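Local coordinates for protein putative peptidyl-arginine deiminase (Chlorobium tepidum, PDB 1XKN) that probably hydrolyses the guanidinium group of agmatine or of peptidyl-arginine, acting as a deiminase, at residues P10-T18 with A287-V295. Residues are numbered along the deposited sequence; the frame is centred on the assembly and turned at random.
Sequences PEWAPHAST and ANFYIANTV
Asn293 and His15 are joined by two hydrogen bonds between one side-chain amide and the backbone of one residue. Asn293 OD1 accepts from His15 N at 2.8 Å, on a lone pair in the amide plane. Asn293 ND2 donates to His15 O at 3.0 Å, nearly straight at 167°. The amide thus bonds both backbone polar groups of His15, much as a neighbouring strand would. A water is hydrogen-bonded to Asn293 OD1 and Ala13 O, and lies over one face of the His15 ring.

Two more hydrogen bonds run from 287-295 to side chains of 10-18. Ile291 N gives a nearly straight bond of 3.0 Å to the anti lone pair of Glu11 OE2. The Glu11 chain reaches it with CG anti to the backbone N (chi1 -166°) and the next torsion also extended. Glu11 OE2 forms a salt bridge with Arg223, and OE1 is bonded to His338. Tyr290 OH donates to Thr18 OG1 at 2.7 Å, and Thr18 OG1 lies at the edge of the phenol ring. Glu51 bonds both Thr18 OG1 and His15 ND1.

The His15 and Tyr290 rings are nearly parallel, at 28°, but slid so far apart that they barely overlap. His15 NE2 donates to Glu11 O at 2.7 Å in a bent bond, tying the imidazole back to the turn before it. His15 CE1 lies 2.9 Å from Ile291 O, which sits at the ring edge near its plane. Ile291 O is buried here and has no hydrogen-bond partner in the model.

Ile291 CG2 packs against Trp12 CB at 4.0 Å, beside the type I turn from Pro10 to Ala13. The other branch of Ile291 lies against the Glu11 chain.

This buried contact joins the N-terminal loop and the start of strand 15-21 to strand 290-291, at the margin of another sheet. Helix 36-50 and strand 342-345 both touch Tyr290, through Leu47 and Glu343.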
loop_
_atom_site.group_PDB
_atom_site.type_symbol
_atom_site.label_atom_id
_atom_site.label_comp_id
_atom_site.label_asym_id
_atom_site.label_seq_id
_atom_site.Cartn_x
_atom_site.Cartn_y
_atom_site.Cartn_z
ATOM N N PRO A 10 0.417 12.020 -2.587
ATOM C CA PRO A 10 -0.275 11.228 -1.569
ATOM C C PRO A 10 -1.180 10.241 -2.305
ATOM O O PRO A 10 -1.475 10.425 -3.487
ATOM C CB PRO A 10 -1.054 12.279 -0.783
ATOM C CG PRO A 10 -1.389 13.287 -1.835
ATOM C CD PRO A 10 -0.107 13.395 -2.634
ATOM N N GLU A 11 -1.620 9.199 -1.612
ATOM C CA GLU A 11 -2.450 8.185 -2.237
ATOM C C GLU A 11 -3.789 8.705 -2.750
ATOM O O GLU A 11 -4.375 8.119 -3.658
ATOM C CB GLU A 11 -2.673 7.037 -1.255
ATOM C CG GLU A 11 -3.236 5.783 -1.876
ATOM C CD GLU A 11 -3.111 4.597 -0.949
ATOM O OE1 GLU A 11 -1.963 4.231 -0.625
ATOM O OE2 GLU A 11 -4.152 4.041 -0.541
ATOM N N TRP A 12 -4.275 9.802 -2.178
ATOM C CA TRP A 12 -5.552 10.360 -2.604
ATOM C C TRP A 12 -5.435 11.313 -3.796
ATOM O O TRP A 12 -6.444 11.823 -4.278
ATOM C CB TRP A 12 -6.247 11.073 -1.438
ATOM C CG TRP A 12 -5.469 12.218 -0.874
ATOM C CD1 TRP A 12 -5.352 13.473 -1.400
ATOM C CD2 TRP A 12 -4.672 12.203 0.312
ATOM N NE1 TRP A 12 -4.530 14.243 -0.612
ATOM C CE2 TRP A 12 -4.100 13.487 0.448
ATOM C CE3 TRP A 12 -4.385 11.226 1.279
ATOM C CZ2 TRP A 12 -3.256 13.820 1.508
ATOM C CZ3 TRP A 12 -3.545 11.561 2.333
ATOM C CH2 TRP A 12 -2.994 12.847 2.438
ATOM N N ALA A 13 -4.216 11.558 -4.269
ATOM C CA ALA A 13 -4.024 12.427 -5.424
ATOM C C ALA A 13 -4.542 11.667 -6.642
ATOM O O ALA A 13 -4.619 10.443 -6.625
ATOM C CB ALA A 13 -2.542 12.764 -5.598
ATOM N N PRO A 14 -4.907 12.382 -7.720
ATOM C CA PRO A 14 -5.419 11.733 -8.935
ATOM C C PRO A 14 -4.503 10.633 -9.473
ATOM O O PRO A 14 -3.288 10.813 -9.549
ATOM C CB PRO A 14 -5.555 12.898 -9.913
ATOM C CG PRO A 14 -5.911 14.039 -9.012
ATOM C CD PRO A 14 -4.943 13.850 -7.860
ATOM N N HIS A 15 -5.092 9.500 -9.848
ATOM C CA HIS A 15 -4.327 8.374 -10.378
ATOM C C HIS A 15 -4.477 8.194 -11.877
ATOM O O HIS A 15 -5.545 8.436 -12.445
ATOM C CB HIS A 15 -4.779 7.053 -9.760
ATOM C CG HIS A 15 -4.612 6.970 -8.282
ATOM N ND1 HIS A 15 -5.211 5.980 -7.534
ATOM C CD2 HIS A 15 -3.919 7.739 -7.410
ATOM C CE1 HIS A 15 -4.896 6.145 -6.261
ATOM N NE2 HIS A 15 -4.113 7.204 -6.158
ATOM N N ALA A 16 -3.402 7.737 -12.503
ATOM C CA ALA A 16 -3.419 7.435 -13.921
ATOM C C ALA A 16 -3.900 5.987 -13.974
ATOM O O ALA A 16 -4.598 5.582 -14.904
ATOM C CB ALA A 16 -2.012 7.548 -14.510
ATOM N N SER A 17 -3.519 5.215 -12.958
ATOM C CA SER A 17 -3.900 3.804 -12.869
ATOM C C SER A 17 -3.568 3.241 -11.494
ATOM O O SER A 17 -3.055 3.944 -10.623
ATOM C CB SER A 17 -3.116 2.981 -13.891
ATOM O OG SER A 17 -1.794 2.733 -13.419
ATOM N N THR A 18 -3.880 1.961 -11.317
ATOM C CA THR A 18 -3.547 1.229 -10.102
ATOM C C THR A 18 -2.887 -0.044 -10.607
ATOM O O THR A 18 -3.354 -0.651 -11.575
ATOM C CB THR A 18 -4.777 0.820 -9.270
ATOM O OG1 THR A 18 -5.411 1.987 -8.731
ATOM C CG2 THR A 18 -4.347 -0.089 -8.111
ATOM N N ALA A 287 -7.141 -0.608 8.355
ATOM C CA ALA A 287 -6.229 0.442 7.919
ATOM C C ALA A 287 -5.577 0.062 6.594
ATOM O O ALA A 287 -4.997 0.910 5.916
ATOM C CB ALA A 287 -5.153 0.687 8.972
ATOM N N ASN A 288 -5.665 -1.214 6.229
ATOM C CA ASN A 288 -5.065 -1.676 4.987
ATOM C C ASN A 288 -6.023 -1.475 3.811
ATOM O O ASN A 288 -6.226 -2.372 2.993
ATOM C CB ASN A 288 -4.665 -3.154 5.116
ATOM C CG ASN A 288 -3.464 -3.511 4.251
ATOM O OD1 ASN A 288 -2.350 -3.025 4.475
ATOM N ND2 ASN A 288 -3.686 -4.354 3.255
ATOM N N PHE A 289 -6.600 -0.279 3.741
ATOM C CA PHE A 289 -7.526 0.092 2.676
ATOM C C PHE A 289 -6.743 0.770 1.555
ATOM O O PHE A 289 -5.585 1.148 1.734
ATOM C CB PHE A 289 -8.600 1.055 3.211
ATOM C CG PHE A 289 -8.053 2.363 3.743
ATOM C CD1 PHE A 289 -7.721 3.405 2.879
ATOM C CD2 PHE A 289 -7.865 2.547 5.110
ATOM C CE1 PHE A 289 -7.212 4.609 3.370
ATOM C CE2 PHE A 289 -7.356 3.745 5.614
ATOM C CZ PHE A 289 -7.027 4.780 4.742
ATOM N N TYR A 290 -7.370 0.914 0.391
ATOM C CA TYR A 290 -6.716 1.568 -0.732
ATOM C C TYR A 290 -7.590 2.698 -1.255
ATOM O O TYR A 290 -8.792 2.515 -1.468
ATOM C CB TYR A 290 -6.448 0.568 -1.862
ATOM C CG TYR A 290 -5.859 1.210 -3.101
ATOM C CD1 TYR A 290 -4.606 1.828 -3.063
ATOM C CD2 TYR A 290 -6.548 1.201 -4.312
ATOM C CE1 TYR A 290 -4.055 2.419 -4.199
ATOM C CE2 TYR A 290 -6.006 1.792 -5.459
ATOM C CZ TYR A 290 -4.764 2.394 -5.394
ATOM O OH TYR A 290 -4.230 2.968 -6.525
ATOM N N ILE A 291 -6.988 3.867 -1.456
ATOM C CA ILE A 291 -7.720 5.017 -1.973
ATOM C C ILE A 291 -7.561 5.052 -3.492
ATOM O O ILE A 291 -6.443 5.140 -3.993
ATOM C CB ILE A 291 -7.163 6.349 -1.412
ATOM C CG1 ILE A 291 -7.160 6.327 0.118
ATOM C CG2 ILE A 291 -8.010 7.515 -1.921
ATOM C CD1 ILE A 291 -6.249 7.390 0.730
ATOM N N ALA A 292 -8.673 4.955 -4.217
ATOM C CA ALA A 292 -8.659 5.017 -5.679
ATOM C C ALA A 292 -9.300 6.346 -6.073
ATOM O O ALA A 292 -9.719 7.105 -5.202
ATOM C CB ALA A 292 -9.442 3.848 -6.267
ATOM N N ASN A 293 -9.396 6.631 -7.369
ATOM C CA ASN A 293 -9.980 7.897 -7.802
ATOM C C ASN A 293 -11.432 8.114 -7.387
ATOM O O ASN A 293 -11.772 9.160 -6.839
ATOM C CB ASN A 293 -9.864 8.053 -9.325
ATOM C CG ASN A 293 -8.443 8.310 -9.784
ATOM O OD1 ASN A 293 -7.536 8.512 -8.973
ATOM N ND2 ASN A 293 -8.241 8.315 -11.098
ATOM N N THR A 294 -12.289 7.130 -7.635
ATOM C CA THR A 294 -13.705 7.280 -7.305
ATOM C C THR A 294 -14.194 6.407 -6.158
ATOM O O THR A 294 -15.347 6.519 -5.738
ATOM C CB THR A 294 -14.590 6.959 -8.517
ATOM O OG1 THR A 294 -14.491 5.564 -8.820
ATOM C CG2 THR A 294 -14.146 7.761 -9.719
ATOM N N VAL A 295 -13.327 5.537 -5.657
ATOM C CA VAL A 295 -13.723 4.647 -4.580
ATOM C C VAL A 295 -12.593 4.375 -3.610
ATOM O O VAL A 295 -11.420 4.572 -3.922
ATOM C CB VAL A 295 -14.204 3.278 -5.130
ATOM C CG1 VAL A 295 -15.432 3.462 -6.008
ATOM C CG2 VAL A 295 -13.084 2.613 -5.929
HETATM O O HOH W 1 -7.182 9.251 -6.284
#